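Local coordinates for protein HI_1472 (Haemophilus influenzae, PDB 3PSH), which binds molybdate and tungstate in the periplasm and delivers molybdate to the MolBC ABC transporter for low-affinity import, at residues Q7-V12 with G117-K122; S113-E118 with P127-E132; K182-Y187 with A296-R301; W233-I238 with A258-L263. One frame throughout, in Å; residues are numbered along the deposited sequence.

In the fold
The four contacts fall into two pairs, each tied to one of the two four-stranded parallel sheets. Contact 2 lies within the loop between strand 109-112 and helix 132-151; contact 1 joins the same loop to the N-terminal hairpin. They share Gly117 and Glu118, and both centre on a carboxylate: a salt bridge at the surface in contact 1, a carboxylate grip beside Arg115-Pro127 packing in the partly buried contact 2. Contacts 3 and 4 reach the other sheet through its neighbouring strands 184-188 and 237-240. Contact 3 is a sparse, mostly apolar surface contact with a water bridge. Contact 4 is partly buried, mixing backbone-directed hydrogen bonds with apolar packing, and is nested in the loop that contact 3 closes.

Contact 1 of 4, residues Q7-V12 with G117-K122; sequences QLDRKV and GEVGEK
Asp9 and Lys122 form a salt bridge between the turn of the N-terminal beta hairpin, strands 2-5 and 11-14, and the long loop that follows strand 109-112. Lys122 NZ gives a hydrogen bond to Asp9 OD1 at 3.0 Å. It arrives on the syn side of that oxygen, 29° out of the carboxylate plane. The two side chains cross at about a right angle. The other oxygen, Asp9 OD2, lies 3.1 Å from Val119 CG1, so the carboxylate touches both ends of the 119-122 turn. Below the charged tip, the Lys122 chain runs past the backbone of Gln7, with CD 3.3 Å from Gln7 O. A bend at chi4 (-115°) then sets NZ beside Asp9. Leu8 CD2 packs against the backbone, 3.6 Å from Lys122 O. In the next shell, Gln7 OE1 accepts hydrogen bonds from the backbone N of Ser113 and Leu114, which ties the hairpin to the start of the same loop. The turn just before Lys122 is closed by Glu121 N, which donates to Glu118 O at 3.1 Å.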
# COMPACT_ATOMS: atom_id res chain seq x y z
N GLN A 7 3.88 13.53 -8.20
CA GLN A 7 4.55 12.30 -8.65
C GLN A 7 4.27 11.90 -10.14
O GLN A 7 4.66 10.79 -10.66
CB GLN A 7 4.31 11.22 -7.59
CG GLN A 7 5.00 11.59 -6.29
CD GLN A 7 5.10 10.38 -5.34
OE1 GLN A 7 4.09 9.85 -4.97
NE2 GLN A 7 6.26 10.14 -4.78
N LEU A 8 3.55 12.78 -10.87
CA LEU A 8 3.51 12.69 -12.31
C LEU A 8 4.43 13.83 -12.87
O LEU A 8 4.34 14.17 -14.13
CB LEU A 8 2.04 12.79 -12.75
CG LEU A 8 1.02 11.63 -12.51
CD1 LEU A 8 -0.29 11.94 -13.13
CD2 LEU A 8 1.59 10.39 -13.10
N ASP A 9 5.26 14.43 -11.99
CA ASP A 9 6.19 15.56 -12.39
C ASP A 9 5.41 16.81 -12.92
O ASP A 9 5.92 17.64 -13.71
CB ASP A 9 7.19 15.04 -13.43
CG ASP A 9 8.20 13.96 -12.83
OD1 ASP A 9 8.34 13.79 -11.60
OD2 ASP A 9 8.83 13.29 -13.70
N ARG A 10 4.19 16.91 -12.40
CA ARG A 10 3.37 18.10 -12.67
C ARG A 10 3.65 19.17 -11.66
O ARG A 10 3.68 18.91 -10.44
CB ARG A 10 1.90 17.73 -12.61
CG ARG A 10 1.53 16.70 -13.69
CD ARG A 10 0.15 16.06 -13.37
NE ARG A 10 -0.95 17.05 -13.52
CZ ARG A 10 -1.63 17.61 -12.49
NH1 ARG A 10 -1.29 17.39 -11.23
NH2 ARG A 10 -2.61 18.48 -12.82
N LYS A 11 3.87 20.40 -12.15
CA LYS A 11 4.00 21.55 -11.21
C LYS A 11 2.54 21.98 -10.89
O LYS A 11 1.73 22.29 -11.86
CB LYS A 11 4.65 22.75 -11.86
CG LYS A 11 6.05 22.42 -12.35
CD LYS A 11 7.06 22.12 -11.20
CE LYS A 11 8.45 21.74 -11.81
NZ LYS A 11 9.39 21.07 -10.83
N VAL A 12 2.25 22.08 -9.60
CA VAL A 12 0.90 22.38 -9.12
C VAL A 12 0.95 23.52 -8.11
O VAL A 12 1.67 23.52 -7.07
CB VAL A 12 0.20 21.15 -8.37
CG1 VAL A 12 -1.25 21.42 -8.00
CG2 VAL A 12 0.28 19.92 -9.21
N GLY A 117 11.24 5.98 -10.16
CA GLY A 117 11.38 5.15 -11.33
C GLY A 117 11.37 5.95 -12.62
O GLY A 117 11.32 7.20 -12.63
N GLU A 118 11.38 5.19 -13.71
CA GLU A 118 11.35 5.71 -15.08
C GLU A 118 10.16 6.73 -15.25
O GLU A 118 8.98 6.41 -14.98
CB GLU A 118 11.15 4.48 -16.02
CG GLU A 118 12.40 3.57 -16.38
CD GLU A 118 13.02 2.79 -15.24
OE1 GLU A 118 12.32 2.39 -14.27
OE2 GLU A 118 14.26 2.55 -15.35
N VAL A 119 10.47 7.94 -15.68
CA VAL A 119 9.45 8.93 -16.06
C VAL A 119 8.33 8.52 -16.99
O VAL A 119 7.17 8.92 -16.75
CB VAL A 119 10.07 10.19 -16.69
CG1 VAL A 119 10.06 11.36 -15.73
CG2 VAL A 119 11.50 9.90 -17.31
N GLY A 120 8.64 7.75 -18.06
CA GLY A 120 7.57 7.30 -18.96
C GLY A 120 6.53 6.37 -18.36
O GLY A 120 5.45 6.24 -18.90
N GLU A 121 6.89 5.76 -17.22
CA GLU A 121 6.08 4.76 -16.49
C GLU A 121 5.27 5.34 -15.35
O GLU A 121 4.44 4.63 -14.78
CB GLU A 121 7.04 3.66 -15.93
CG GLU A 121 7.74 2.98 -17.11
CD GLU A 121 6.74 2.13 -17.91
OE1 GLU A 121 6.15 1.17 -17.36
OE2 GLU A 121 6.51 2.43 -19.13
N LYS A 122 5.52 6.61 -15.03
CA LYS A 122 4.96 7.24 -13.83
C LYS A 122 3.40 7.18 -13.83
O LYS A 122 2.77 7.04 -12.75
CB LYS A 122 5.57 8.67 -13.69
CG LYS A 122 6.71 8.79 -12.59
CD LYS A 122 7.32 10.23 -12.58
CE LYS A 122 8.74 10.23 -12.04
NZ LYS A 122 8.92 10.97 -10.75

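Contact 2 of 4, residues S113-E118 with P127-E132; sequences SLRTGE and PTLTDE
Glu118 grips Thr130 across an irregular loop of the periplasmic binding protein fold, between strand 109-112 and helix 132-151. From CB, the Glu118 chain bends at chi2 (66°), which places CD on the way to the 129-130 backbone. There the two carboxylate oxygens divide the work. OE1 sits 3.4 Å from Leu129 CA and accepts a hydrogen bond from Thr130 N at 3.2 Å. The bond is fairly straight, but its donor comes from above the carboxylate plane. OE2 uses its syn lone pair to accept from Thr130 OG1 at 2.6 Å. Two bonds from one residue thus fix the rotation of the carboxylate. Water 1 adds a third bond: it donates to OE1 and accepts from the backbone N of Asp131, the N-cap residue of helix 132-151.

Beside this polar end, Leu129 CD2 lies 4.2 Å from Gly117 CA. At the backbone angles of Gly117 (phi 77°, psi -174°) a side chain would crowd the carbonyl O of Thr116. Farther back, the Arg115 chain extends from CG to NE toward Pro127. Its NH2 is held by the carbonyl oxygens of Glu121 and Lys124. The side chain of Arg115 is about 5 Å from that of the molybdate-binding Tyr280, which places this packing near the binding site. Pro127 CG sits over the centre of one guanidinium face, 3.3 Å from Arg115 CZ.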
# COMPACT_ATOMS: atom_id res chain seq x y z
N SER A 113 2.04 8.53 -6.55
CA SER A 113 2.36 7.19 -7.01
C SER A 113 3.11 6.43 -5.92
O SER A 113 3.21 5.20 -6.06
CB SER A 113 3.34 7.21 -8.18
OG SER A 113 4.54 7.82 -7.79
N LEU A 114 3.74 7.13 -4.92
CA LEU A 114 4.66 6.45 -3.98
C LEU A 114 5.79 5.67 -4.73
O LEU A 114 6.39 4.67 -4.19
CB LEU A 114 3.89 5.51 -3.02
CG LEU A 114 2.77 6.27 -2.29
CD1 LEU A 114 2.10 5.24 -1.31
CD2 LEU A 114 3.27 7.48 -1.53
N ARG A 115 6.13 6.12 -5.91
CA ARG A 115 7.22 5.56 -6.70
C ARG A 115 7.98 6.66 -7.47
O ARG A 115 7.40 7.64 -8.03
CB ARG A 115 6.67 4.43 -7.61
CG ARG A 115 6.21 4.70 -8.99
CD ARG A 115 6.13 3.39 -9.79
NE ARG A 115 5.42 3.65 -11.02
CZ ARG A 115 4.16 3.38 -11.21
NH1 ARG A 115 3.37 2.85 -10.25
NH2 ARG A 115 3.65 3.69 -12.34
N THR A 116 9.28 6.52 -7.57
CA THR A 116 10.02 7.35 -8.56
C THR A 116 10.08 6.47 -9.82
O THR A 116 9.07 6.23 -10.49
CB THR A 116 11.38 7.86 -7.97
OG1 THR A 116 12.13 6.75 -7.49
CG2 THR A 116 11.17 8.83 -6.83
N GLY A 117 11.24 5.98 -10.16
CA GLY A 117 11.38 5.15 -11.33
C GLY A 117 11.37 5.95 -12.62
O GLY A 117 11.32 7.20 -12.63
N GLU A 118 11.38 5.19 -13.71
CA GLU A 118 11.35 5.71 -15.08
C GLU A 118 10.16 6.73 -15.25
O GLU A 118 8.98 6.41 -14.98
CB GLU A 118 11.15 4.48 -16.02
CG GLU A 118 12.40 3.57 -16.38
CD GLU A 118 13.02 2.79 -15.24
OE1 GLU A 118 12.32 2.39 -14.27
OE2 GLU A 118 14.26 2.55 -15.35
N PRO A 127 3.69 -0.62 -13.94
CA PRO A 127 4.97 -0.11 -14.57
C PRO A 127 5.96 -1.23 -14.81
O PRO A 127 5.79 -2.34 -14.25
CB PRO A 127 5.53 0.84 -13.57
CG PRO A 127 4.97 0.31 -12.21
CD PRO A 127 3.61 -0.34 -12.48
N THR A 128 6.92 -0.96 -15.68
CA THR A 128 8.15 -1.75 -15.88
C THR A 128 9.28 -0.85 -15.30
O THR A 128 9.53 0.30 -15.75
CB THR A 128 8.41 -1.96 -17.41
OG1 THR A 128 7.31 -2.67 -17.95
CG2 THR A 128 9.71 -2.67 -17.66
N LEU A 129 9.98 -1.40 -14.31
CA LEU A 129 10.93 -0.65 -13.52
C LEU A 129 12.26 -1.38 -13.49
O LEU A 129 12.32 -2.58 -13.20
CB LEU A 129 10.44 -0.49 -12.09
CG LEU A 129 9.10 0.20 -11.94
CD1 LEU A 129 8.66 -0.06 -10.49
CD2 LEU A 129 9.15 1.70 -12.26
N THR A 130 13.31 -0.66 -13.81
CA THR A 130 14.60 -1.28 -13.86
C THR A 130 15.24 -1.43 -12.46
O THR A 130 16.17 -2.24 -12.29
CB THR A 130 15.61 -0.54 -14.80
OG1 THR A 130 15.82 0.76 -14.30
CG2 THR A 130 15.12 -0.51 -16.26
N ASP A 131 14.70 -0.69 -11.42
CA ASP A 131 15.17 -0.80 -10.08
C ASP A 131 14.01 -0.52 -9.16
O ASP A 131 13.97 0.58 -8.49
CB ASP A 131 16.22 0.26 -9.81
CG ASP A 131 17.01 0.06 -8.42
OD1 ASP A 131 16.52 -0.72 -7.54
OD2 ASP A 131 18.10 0.58 -8.21
N GLU A 132 13.10 -1.49 -9.08
CA GLU A 132 11.85 -1.32 -8.30
C GLU A 132 12.08 -1.09 -6.79
O GLU A 132 11.41 -0.26 -6.15
CB GLU A 132 10.90 -2.47 -8.64
CG GLU A 132 11.42 -3.87 -8.08
CD GLU A 132 10.38 -4.98 -8.08
OE1 GLU A 132 9.32 -4.84 -8.70
OE2 GLU A 132 10.70 -5.99 -7.33
O HOH W 1 13.00 1.81 -11.60

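Contact 3 of 4, residues K182-Y187 with A296-R301; sequences KRVRTY and ALYPQR
Val184 meets Leu297 and Tyr298 where a strand of one of this periplasmic binding protein's two four-stranded parallel sheets passes the C-terminal end of helix 283-297. The closer-packed part is mostly apolar. Val184 CB lies 4.2 Å from Leu297 CD1, and both residues direct their side chains at the other segment. Val184 CG2 and the phenol end of Tyr298 reach toward each other tip to tip, with CG2 4.4 Å from Tyr298 CZ and 3.9 Å from Tyr298 OH. The helix gives out at Tyr298. Its chi1 of -56° puts CG beside its own backbone N, and the ring continues from there to the strand.

The other side is looser and joined by solvent. Tyr298 OH and Lys182 O are 4.4 Å apart, and water 2 spans them. It donates to the carbonyl at 2.9 Å and to the hydroxyl at 2.7 Å. Tyr298 OH is also hydrogen-bonded to Gly210 O. The end of the Lys182 side chain leads away.

Strand 184-188 lies between strands 211-213 and 237-240. Helix 283-297 ends beside this edge of the sheet: Leu297 also touches Ala211 of the outer strand, while Val184 rests on Val237 of the inner one.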
# COMPACT_ATOMS: atom_id res chain seq x y z
N LYS A 182 17.14 -21.13 -1.68
CA LYS A 182 16.48 -21.32 -0.36
C LYS A 182 15.40 -20.33 -0.08
O LYS A 182 14.53 -20.59 0.76
CB LYS A 182 17.47 -21.24 0.81
CG LYS A 182 18.63 -22.38 0.87
CD LYS A 182 18.03 -23.78 1.00
CE LYS A 182 19.13 -24.84 1.44
NZ LYS A 182 19.73 -24.45 2.76
N ARG A 183 15.47 -19.18 -0.70
CA ARG A 183 14.37 -18.20 -0.52
C ARG A 183 13.02 -18.85 -0.66
O ARG A 183 12.75 -19.63 -1.62
CB ARG A 183 14.66 -17.10 -1.57
CG ARG A 183 14.01 -15.82 -1.44
CD ARG A 183 14.61 -14.91 -2.62
NE ARG A 183 15.83 -14.17 -2.21
CZ ARG A 183 15.78 -13.14 -1.33
NH1 ARG A 183 14.59 -12.75 -0.80
NH2 ARG A 183 16.87 -12.46 -0.90
N VAL A 184 12.09 -18.46 0.23
CA VAL A 184 10.77 -19.17 0.38
C VAL A 184 9.84 -18.73 -0.76
O VAL A 184 9.64 -17.49 -0.96
CB VAL A 184 10.13 -18.84 1.77
CG1 VAL A 184 8.72 -19.51 1.79
CG2 VAL A 184 11.00 -19.31 2.90
N ARG A 185 9.36 -19.68 -1.58
CA ARG A 185 8.44 -19.37 -2.73
C ARG A 185 7.02 -19.15 -2.24
O ARG A 185 6.36 -20.06 -1.74
CB ARG A 185 8.49 -20.49 -3.74
CG ARG A 185 9.93 -20.47 -4.40
CD ARG A 185 10.16 -21.61 -5.43
NE ARG A 185 9.05 -21.72 -6.40
CZ ARG A 185 8.78 -20.97 -7.48
NH1 ARG A 185 9.54 -19.88 -7.84
NH2 ARG A 185 7.69 -21.34 -8.21
N THR A 186 6.51 -17.90 -2.50
CA THR A 186 5.34 -17.40 -1.84
C THR A 186 4.40 -16.83 -2.86
O THR A 186 4.90 -16.37 -3.91
CB THR A 186 5.80 -16.32 -0.81
OG1 THR A 186 6.79 -16.84 0.11
CG2 THR A 186 4.67 -15.78 -0.01
N TYR A 187 3.09 -16.88 -2.57
CA TYR A 187 2.12 -16.42 -3.55
C TYR A 187 1.11 -15.57 -2.82
O TYR A 187 0.61 -15.97 -1.77
CB TYR A 187 1.40 -17.66 -4.10
CG TYR A 187 0.28 -17.30 -5.09
CD1 TYR A 187 0.59 -16.95 -6.43
CD2 TYR A 187 -1.07 -17.36 -4.70
CE1 TYR A 187 -0.45 -16.62 -7.35
CE2 TYR A 187 -2.13 -17.00 -5.66
CZ TYR A 187 -1.76 -16.67 -6.96
OH TYR A 187 -2.84 -16.31 -7.74
N ALA A 296 7.71 -14.84 10.73
CA ALA A 296 6.85 -15.95 10.41
C ALA A 296 7.67 -17.04 9.69
O ALA A 296 7.43 -18.22 9.86
CB ALA A 296 5.61 -15.46 9.54
N LEU A 297 8.57 -16.63 8.82
CA LEU A 297 9.23 -17.57 7.90
C LEU A 297 10.61 -17.98 8.54
O LEU A 297 11.07 -19.10 8.20
CB LEU A 297 9.58 -16.93 6.54
CG LEU A 297 8.37 -16.42 5.75
CD1 LEU A 297 8.93 -15.80 4.43
CD2 LEU A 297 7.33 -17.55 5.51
N TYR A 298 11.23 -17.10 9.37
CA TYR A 298 12.50 -17.45 10.05
C TYR A 298 12.39 -17.18 11.49
O TYR A 298 13.16 -16.40 12.04
CB TYR A 298 13.68 -16.66 9.47
CG TYR A 298 13.85 -16.83 7.94
CD1 TYR A 298 14.75 -17.78 7.40
CD2 TYR A 298 13.04 -16.08 7.05
CE1 TYR A 298 14.86 -17.91 5.99
CE2 TYR A 298 13.19 -16.21 5.67
CZ TYR A 298 14.09 -17.18 5.14
OH TYR A 298 14.29 -17.46 3.79
N PRO A 299 11.44 -17.90 12.18
CA PRO A 299 11.24 -17.54 13.63
C PRO A 299 12.53 -17.65 14.50
O PRO A 299 12.72 -16.85 15.40
CB PRO A 299 10.22 -18.54 14.09
CG PRO A 299 10.34 -19.78 13.05
CD PRO A 299 10.57 -19.00 11.74
N GLN A 300 13.41 -18.60 14.16
CA GLN A 300 14.58 -18.84 15.01
C GLN A 300 15.63 -17.79 14.82
O GLN A 300 16.66 -17.84 15.50
CB GLN A 300 15.16 -20.22 14.65
CG GLN A 300 14.16 -21.38 14.96
CD GLN A 300 13.36 -21.11 16.27
OE1 GLN A 300 13.91 -20.62 17.30
NE2 GLN A 300 12.01 -21.38 16.20
N ARG A 301 15.39 -16.84 13.87
CA ARG A 301 16.40 -15.76 13.68
C ARG A 301 15.95 -14.47 14.31
O ARG A 301 16.75 -13.51 14.27
CB ARG A 301 16.76 -15.45 12.22
CG ARG A 301 17.36 -16.60 11.46
CD ARG A 301 17.58 -16.23 9.92
NE ARG A 301 18.17 -17.40 9.28
CZ ARG A 301 19.12 -17.33 8.33
NH1 ARG A 301 19.58 -16.16 7.96
NH2 ARG A 301 19.70 -18.41 7.78
O HOH W 2 14.89 -20.06 3.54

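Contact 4 of 4, residues W233-I238 with A258-L263; sequences WNPAVI and ANIQAL
Ala262 is the small bump at the middle of this contact, where the first turn of helix 261-264 meets the chain leading into strand 237-240. Its CB fits a hollow made by the backbone of Ala236 to Ile238 and the Ile238 side chain, 3.3 Å from Ala236 O and 3.8 Å from Ile238 CG1. With so small a side chain, the two backbones come near, and the CA atoms of Ala236 and Ala262 are 4.6 Å apart. Ala262 CA also makes a CA-H...O contact with Ala236 O.

Larger groups fill the flanks. Ile260 CG2 lies against the ring of Pro235, 4.0 Å from its CG. Farther along the strand, Ile238 CD1 meets Leu263 CD2 at 3.7 Å, and the two side chains cross at a slant. Both also touch Ile251 of helix 247-252. On the other flank, the Gln261 chain extends over Ala236.

Two hydrogen bonds hold this fit together. Asn234 has CG anti to its backbone N (chi1 -165°), and its OD1 accepts from Gln261 N at 2.8 Å, in a nearly straight bond (173°). Pro235 O accepts from Ala262 N at 2.9 Å. Both donors belong to the first turn of the helix, whose N-H groups have no earlier helical carbonyl to bind. The loop after helix 227-233 therefore supplies acceptors for the helix start, while apolar side chains close the interior side.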
# COMPACT_ATOMS: atom_id res chain seq x y z
N TRP A 233 3.16 -23.04 -10.42
CA TRP A 233 4.05 -22.31 -9.55
C TRP A 233 4.24 -23.07 -8.25
O TRP A 233 5.32 -23.09 -7.71
CB TRP A 233 3.53 -20.84 -9.21
CG TRP A 233 3.63 -19.93 -10.39
CD1 TRP A 233 4.61 -19.91 -11.37
CD2 TRP A 233 2.73 -18.86 -10.70
NE1 TRP A 233 4.35 -18.90 -12.27
CE2 TRP A 233 3.18 -18.28 -11.91
CE3 TRP A 233 1.53 -18.39 -10.12
CZ2 TRP A 233 2.48 -17.21 -12.55
CZ3 TRP A 233 0.84 -17.29 -10.76
CH2 TRP A 233 1.32 -16.76 -11.97
N ASN A 234 3.16 -23.73 -7.82
CA ASN A 234 3.26 -24.57 -6.63
C ASN A 234 3.95 -23.87 -5.40
O ASN A 234 5.00 -24.29 -4.87
CB ASN A 234 3.91 -25.97 -6.96
CG ASN A 234 3.66 -26.90 -5.81
OD1 ASN A 234 2.58 -26.81 -5.20
ND2 ASN A 234 4.63 -27.78 -5.49
N PRO A 235 3.40 -22.75 -4.94
CA PRO A 235 4.08 -22.02 -3.92
C PRO A 235 4.09 -22.79 -2.62
O PRO A 235 3.11 -23.52 -2.32
CB PRO A 235 3.18 -20.78 -3.70
CG PRO A 235 1.73 -21.23 -4.30
CD PRO A 235 2.20 -22.03 -5.48
N ALA A 236 5.19 -22.57 -1.85
CA ALA A 236 5.33 -23.16 -0.49
C ALA A 236 4.43 -22.52 0.57
O ALA A 236 3.94 -23.14 1.56
CB ALA A 236 6.81 -23.05 -0.01
N VAL A 237 4.12 -21.23 0.32
CA VAL A 237 3.41 -20.39 1.29
C VAL A 237 2.41 -19.55 0.45
O VAL A 237 2.78 -19.01 -0.58
CB VAL A 237 4.35 -19.48 1.98
CG1 VAL A 237 3.55 -18.55 2.87
CG2 VAL A 237 5.30 -20.25 2.93
N ILE A 238 1.19 -19.46 0.92
CA ILE A 238 0.18 -18.54 0.34
C ILE A 238 -0.19 -17.49 1.34
O ILE A 238 -0.41 -17.78 2.49
CB ILE A 238 -1.06 -19.26 -0.27
CG1 ILE A 238 -0.71 -20.03 -1.51
CG2 ILE A 238 -2.24 -18.32 -0.60
CD1 ILE A 238 -1.89 -21.10 -1.88
N ALA A 258 -6.14 -28.03 -3.47
CA ALA A 258 -5.69 -28.99 -2.42
C ALA A 258 -4.26 -29.60 -2.52
O ALA A 258 -3.65 -29.95 -1.47
CB ALA A 258 -6.73 -30.11 -2.22
N ASN A 259 -3.76 -29.72 -3.75
CA ASN A 259 -2.47 -30.33 -4.02
C ASN A 259 -1.33 -29.31 -4.07
O ASN A 259 -0.17 -29.68 -4.06
CB ASN A 259 -2.44 -31.12 -5.33
CG ASN A 259 -3.19 -32.43 -5.23
OD1 ASN A 259 -3.62 -32.92 -6.25
ND2 ASN A 259 -3.34 -33.00 -4.02
N ILE A 260 -1.65 -28.03 -4.15
CA ILE A 260 -0.59 -27.08 -3.90
C ILE A 260 0.16 -27.27 -2.56
O ILE A 260 -0.38 -27.47 -1.47
CB ILE A 260 -1.17 -25.63 -4.00
CG1 ILE A 260 -1.70 -25.39 -5.41
CG2 ILE A 260 -0.14 -24.67 -3.58
CD1 ILE A 260 -2.59 -24.14 -5.30
N GLN A 261 1.48 -27.16 -2.67
CA GLN A 261 2.38 -27.33 -1.54
C GLN A 261 1.93 -26.52 -0.32
O GLN A 261 1.77 -27.07 0.75
CB GLN A 261 3.84 -27.05 -1.93
CG GLN A 261 4.96 -27.31 -0.85
CD GLN A 261 6.33 -26.60 -1.23
OE1 GLN A 261 6.50 -26.00 -2.38
NE2 GLN A 261 7.29 -26.60 -0.24
N ALA A 262 1.63 -25.22 -0.45
CA ALA A 262 1.13 -24.52 0.74
C ALA A 262 -0.16 -25.12 1.37
O ALA A 262 -0.36 -24.99 2.57
CB ALA A 262 0.89 -22.96 0.40
N LEU A 263 -1.09 -25.59 0.55
CA LEU A 263 -2.31 -26.22 1.11
C LEU A 263 -1.94 -27.45 2.00
O LEU A 263 -2.39 -27.55 3.20
CB LEU A 263 -3.30 -26.56 -0.00
CG LEU A 263 -4.31 -25.42 -0.32
CD1 LEU A 263 -5.11 -24.95 0.92
CD2 LEU A 263 -3.62 -24.20 -0.95